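Local coordinates for protein hemolysin (Streptococcus suis, PDB 3HVN) that probably lyses host cells by binding cholesterol-containing membranes, changing shape and inserting as an oligomeric beta-barrel pore, at residues A[58-66]-A[75-83]. The protein carries 1 engineered substitution. Residues are numbered along the deposited sequence; the frame is centred on the assembly and turned at random.
Sequences YIDNPPATT and VVLRREKKN
Thr-66 and Leu-77 form an antiparallel hydrogen-bonded pair, Thr-66 N giving to Leu-77 O and Leu-77 N to Thr-66 O at 2.8 Å each, while residues 59-65 approach this pair roughly antiparallel to the strand, the 59-66 and 75-81 directions 157° apart, with no further hydrogen bond between the segments. The Thr-66 and Leu-77 side chains lie abreast on one face of this pair. Just before it, Thr-65 sets its methyl against the next strand residue, CG2 lying 3.5 Å from CA of Arg-78. With chi1 at 72°, Thr-65 OG1 is turned from this contact to a weak hydrogen bond with Gly-420 O. Arg-78 extends past the threonine, and its NH2 reaches Tyr-416 OH and Glu-422. The two strands, 66-70 and 73-88, are a hairpin at the margin of the mixed sheet in this elongated cholesterol-dependent cytolysin; along its opposite edge, strand 73-88 pairs antiparallel with the long strand 376-401, as the bonds of Arg-78 with Thr-386 and Glu-80 with Glu-384 attest.

Earlier in the loop, across Pro-62 and Pro-63, the segments meet through side-chain packing. The Pro-62 ring abuts the edge of the strand, CG 3.6 Å from Arg-79 O, and also touches Ile-383. Arg-79 bends at chi3 (67°), its CD 3.8 Å from CD of Pro-63 and its guanidinium passing obliquely by that ring. Lys-81, fully extended beyond CG, brings its aliphatic stem across Ile-59: CE approaches Ile-59 CG2 to 3.4 Å. The amine has a long, weak ion pair with Glu-381, whose side chain Ile-59 also touches.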
loop_
_atom_site.group_PDB
_atom_site.type_symbol
_atom_site.label_atom_id
_atom_site.label_comp_id
_atom_site.label_asym_id
_atom_site.label_seq_id
_atom_site.Cartn_x
_atom_site.Cartn_y
_atom_site.Cartn_z
ATOM N N TYR A 58 -0.978 -9.633 18.814
ATOM C CA TYR A 58 -1.847 -10.772 18.526
ATOM C C TYR A 58 -1.624 -11.306 17.116
ATOM O O TYR A 58 -2.466 -11.129 16.236
ATOM C CB TYR A 58 -3.316 -10.393 18.717
ATOM C CG TYR A 58 -3.813 -10.542 20.137
ATOM C CD1 TYR A 58 -4.307 -11.757 20.594
ATOM C CD2 TYR A 58 -3.794 -9.470 21.019
ATOM C CE1 TYR A 58 -4.765 -11.902 21.890
ATOM C CE2 TYR A 58 -4.249 -9.605 22.317
ATOM C CZ TYR A 58 -4.734 -10.822 22.747
ATOM O OH TYR A 58 -5.189 -10.964 24.038
ATOM N N ILE A 59 -0.487 -11.960 16.908
ATOM C CA ILE A 59 -0.115 -12.426 15.578
ATOM C C ILE A 59 0.077 -13.938 15.527
ATOM O O ILE A 59 -0.150 -14.565 14.491
ATOM C CB ILE A 59 1.176 -11.739 15.092
ATOM C CG1 ILE A 59 1.418 -12.045 13.613
ATOM C CG2 ILE A 59 2.358 -12.171 15.941
ATOM C CD1 ILE A 59 0.284 -11.609 12.715
ATOM N N ASP A 60 0.491 -14.520 16.648
ATOM C CA ASP A 60 0.775 -15.949 16.711
ATOM C C ASP A 60 1.829 -16.327 15.676
ATOM O O ASP A 60 2.809 -15.608 15.483
ATOM C CB ASP A 60 -0.499 -16.766 16.483
ATOM C CG ASP A 60 -1.567 -16.485 17.521
ATOM O OD1 ASP A 60 -1.353 -15.601 18.377
ATOM O OD2 ASP A 60 -2.623 -17.152 17.482
ATOM N N ASN A 61 1.621 -17.462 15.015
ATOM C CA ASN A 61 2.517 -17.910 13.958
ATOM C C ASN A 61 1.741 -18.334 12.716
ATOM O O ASN A 61 0.788 -19.110 12.809
ATOM C CB ASN A 61 3.405 -19.057 14.445
ATOM C CG ASN A 61 4.286 -18.659 15.615
ATOM O OD1 ASN A 61 3.803 -18.163 16.633
ATOM N ND2 ASN A 61 5.588 -18.882 15.478
ATOM N N PRO A 62 2.148 -17.825 11.544
ATOM C CA PRO A 62 1.448 -18.113 10.287
ATOM C C PRO A 62 1.708 -19.533 9.799
ATOM O O PRO A 62 2.821 -20.037 9.954
ATOM C CB PRO A 62 2.053 -17.104 9.311
ATOM C CG PRO A 62 3.399 -16.794 9.861
ATOM C CD PRO A 62 3.338 -16.980 11.348
ATOM N N PRO A 63 0.686 -20.174 9.213
ATOM C CA PRO A 63 0.820 -21.523 8.657
ATOM C C PRO A 63 1.992 -21.603 7.685
ATOM O O PRO A 63 2.178 -20.699 6.871
ATOM C CB PRO A 63 -0.501 -21.723 7.910
ATOM C CG PRO A 63 -1.468 -20.846 8.625
ATOM C CD PRO A 63 -0.680 -19.643 9.058
ATOM N N ALA A 64 2.772 -22.675 7.780
ATOM C CA ALA A 64 3.955 -22.846 6.943
ATOM C C ALA A 64 3.652 -22.621 5.465
ATOM O O ALA A 64 2.565 -22.949 4.987
ATOM C CB ALA A 64 4.557 -24.226 7.158
ATOM N N THR A 65 4.618 -22.053 4.750
ATOM C CA THR A 65 4.482 -21.823 3.317
ATOM C C THR A 65 4.196 -23.139 2.607
ATOM O O THR A 65 4.757 -24.176 2.963
ATOM C CB THR A 65 5.761 -21.203 2.728
ATOM O OG1 THR A 65 6.797 -22.191 2.680
ATOM C CG2 THR A 65 6.225 -20.031 3.580
ATOM N N THR A 66 3.325 -23.102 1.604
ATOM C CA THR A 66 2.928 -24.328 0.916
ATOM C C THR A 66 2.930 -24.186 -0.603
ATOM O O THR A 66 3.113 -23.093 -1.135
ATOM C CB THR A 66 1.537 -24.810 1.372
ATOM O OG1 THR A 66 0.576 -23.765 1.176
ATOM C CG2 THR A 66 1.562 -25.200 2.842
ATOM N N VAL A 75 1.308 -22.885 -7.606
ATOM C CA VAL A 75 1.098 -21.766 -6.697
ATOM C C VAL A 75 1.911 -21.924 -5.415
ATOM O O VAL A 75 1.600 -22.762 -4.568
ATOM C CB VAL A 75 -0.390 -21.608 -6.330
ATOM C CG1 VAL A 75 -0.562 -20.554 -5.247
ATOM C CG2 VAL A 75 -1.206 -21.254 -7.564
ATOM N N VAL A 76 2.956 -21.114 -5.287
ATOM C CA VAL A 76 3.774 -21.092 -4.083
ATOM C C VAL A 76 3.248 -20.036 -3.120
ATOM O O VAL A 76 3.402 -18.837 -3.354
ATOM C CB VAL A 76 5.247 -20.786 -4.406
ATOM C CG1 VAL A 76 6.056 -20.650 -3.124
ATOM C CG2 VAL A 76 5.831 -21.867 -5.299
ATOM N N LEU A 77 2.621 -20.491 -2.041
ATOM C CA LEU A 77 2.062 -19.589 -1.044
ATOM C C LEU A 77 3.010 -19.437 0.143
ATOM O O LEU A 77 3.256 -20.392 0.885
ATOM C CB LEU A 77 0.692 -20.088 -0.579
ATOM C CG LEU A 77 -0.154 -19.141 0.279
ATOM C CD1 LEU A 77 -1.627 -19.509 0.194
ATOM C CD2 LEU A 77 0.319 -19.133 1.726
ATOM N N ARG A 78 3.540 -18.228 0.307
ATOM C CA ARG A 78 4.446 -17.919 1.407
ATOM C C ARG A 78 3.936 -16.732 2.216
ATOM O O ARG A 78 3.945 -15.597 1.741
ATOM C CB ARG A 78 5.850 -17.613 0.879
ATOM C CG ARG A 78 6.490 -18.739 0.087
ATOM C CD ARG A 78 7.912 -18.377 -0.312
ATOM N NE ARG A 78 8.531 -19.401 -1.148
ATOM C CZ ARG A 78 9.780 -19.341 -1.597
ATOM N NH1 ARG A 78 10.550 -18.305 -1.289
ATOM N NH2 ARG A 78 10.264 -20.318 -2.353
ATOM N N ARG A 79 3.491 -16.999 3.438
ATOM C CA ARG A 79 3.013 -15.943 4.323
ATOM C C ARG A 79 3.942 -15.792 5.523
ATOM O O ARG A 79 4.135 -16.736 6.290
ATOM C CB ARG A 79 1.583 -16.236 4.783
ATOM C CG ARG A 79 1.417 -17.571 5.494
ATOM C CD ARG A 79 -0.049 -17.891 5.743
ATOM N NE ARG A 79 -0.774 -18.129 4.498
ATOM C CZ ARG A 79 -2.053 -18.483 4.433
ATOM N NH1 ARG A 79 -2.756 -18.642 5.545
ATOM N NH2 ARG A 79 -2.629 -18.679 3.255
ATOM N N GLU A 80 4.523 -14.607 5.684
ATOM C CA GLU A 80 5.456 -14.379 6.785
ATOM C C GLU A 80 4.952 -13.336 7.778
ATOM O O GLU A 80 4.152 -12.465 7.435
ATOM C CB GLU A 80 6.843 -13.991 6.264
ATOM C CG GLU A 80 6.940 -12.580 5.713
ATOM C CD GLU A 80 8.377 -12.116 5.572
ATOM O OE1 GLU A 80 9.229 -12.572 6.363
ATOM O OE2 GLU A 80 8.655 -11.294 4.674
ATOM N N LYS A 81 5.435 -13.436 9.011
ATOM C CA LYS A 81 5.022 -12.544 10.087
ATOM C C LYS A 81 5.887 -11.289 10.141
ATOM O O LYS A 81 7.089 -11.362 10.400
ATOM C CB LYS A 81 5.072 -13.286 11.424
ATOM C CG LYS A 81 5.096 -12.391 12.649
ATOM C CD LYS A 81 5.185 -13.225 13.918
ATOM C CE LYS A 81 5.605 -12.385 15.112
ATOM N NZ LYS A 81 5.604 -13.181 16.371
ATOM N N LYS A 82 5.269 -10.139 9.893
ATOM C CA LYS A 82 5.975 -8.864 9.924
ATOM C C LYS A 82 5.387 -7.917 10.965
ATOM O O LYS A 82 4.381 -8.228 11.604
ATOM C CB LYS A 82 5.951 -8.199 8.546
ATOM C CG LYS A 82 6.926 -8.793 7.545
ATOM C CD LYS A 82 6.996 -7.945 6.284
ATOM C CE LYS A 82 8.134 -8.387 5.379
ATOM N NZ LYS A 82 8.241 -7.535 4.163
ATOM N N ASN A 83 6.021 -6.760 11.126
ATOM C CA ASN A 83 5.554 -5.753 12.072
ATOM C C ASN A 83 5.544 -4.357 11.462
ATOM O O ASN A 83 6.509 -3.943 10.820
ATOM C CB ASN A 83 6.423 -5.758 13.330
ATOM C CG ASN A 83 6.060 -4.642 14.292
ATOM O OD1 ASN A 83 4.910 -4.519 14.713
ATOM N ND2 ASN A 83 7.044 -3.823 14.646
#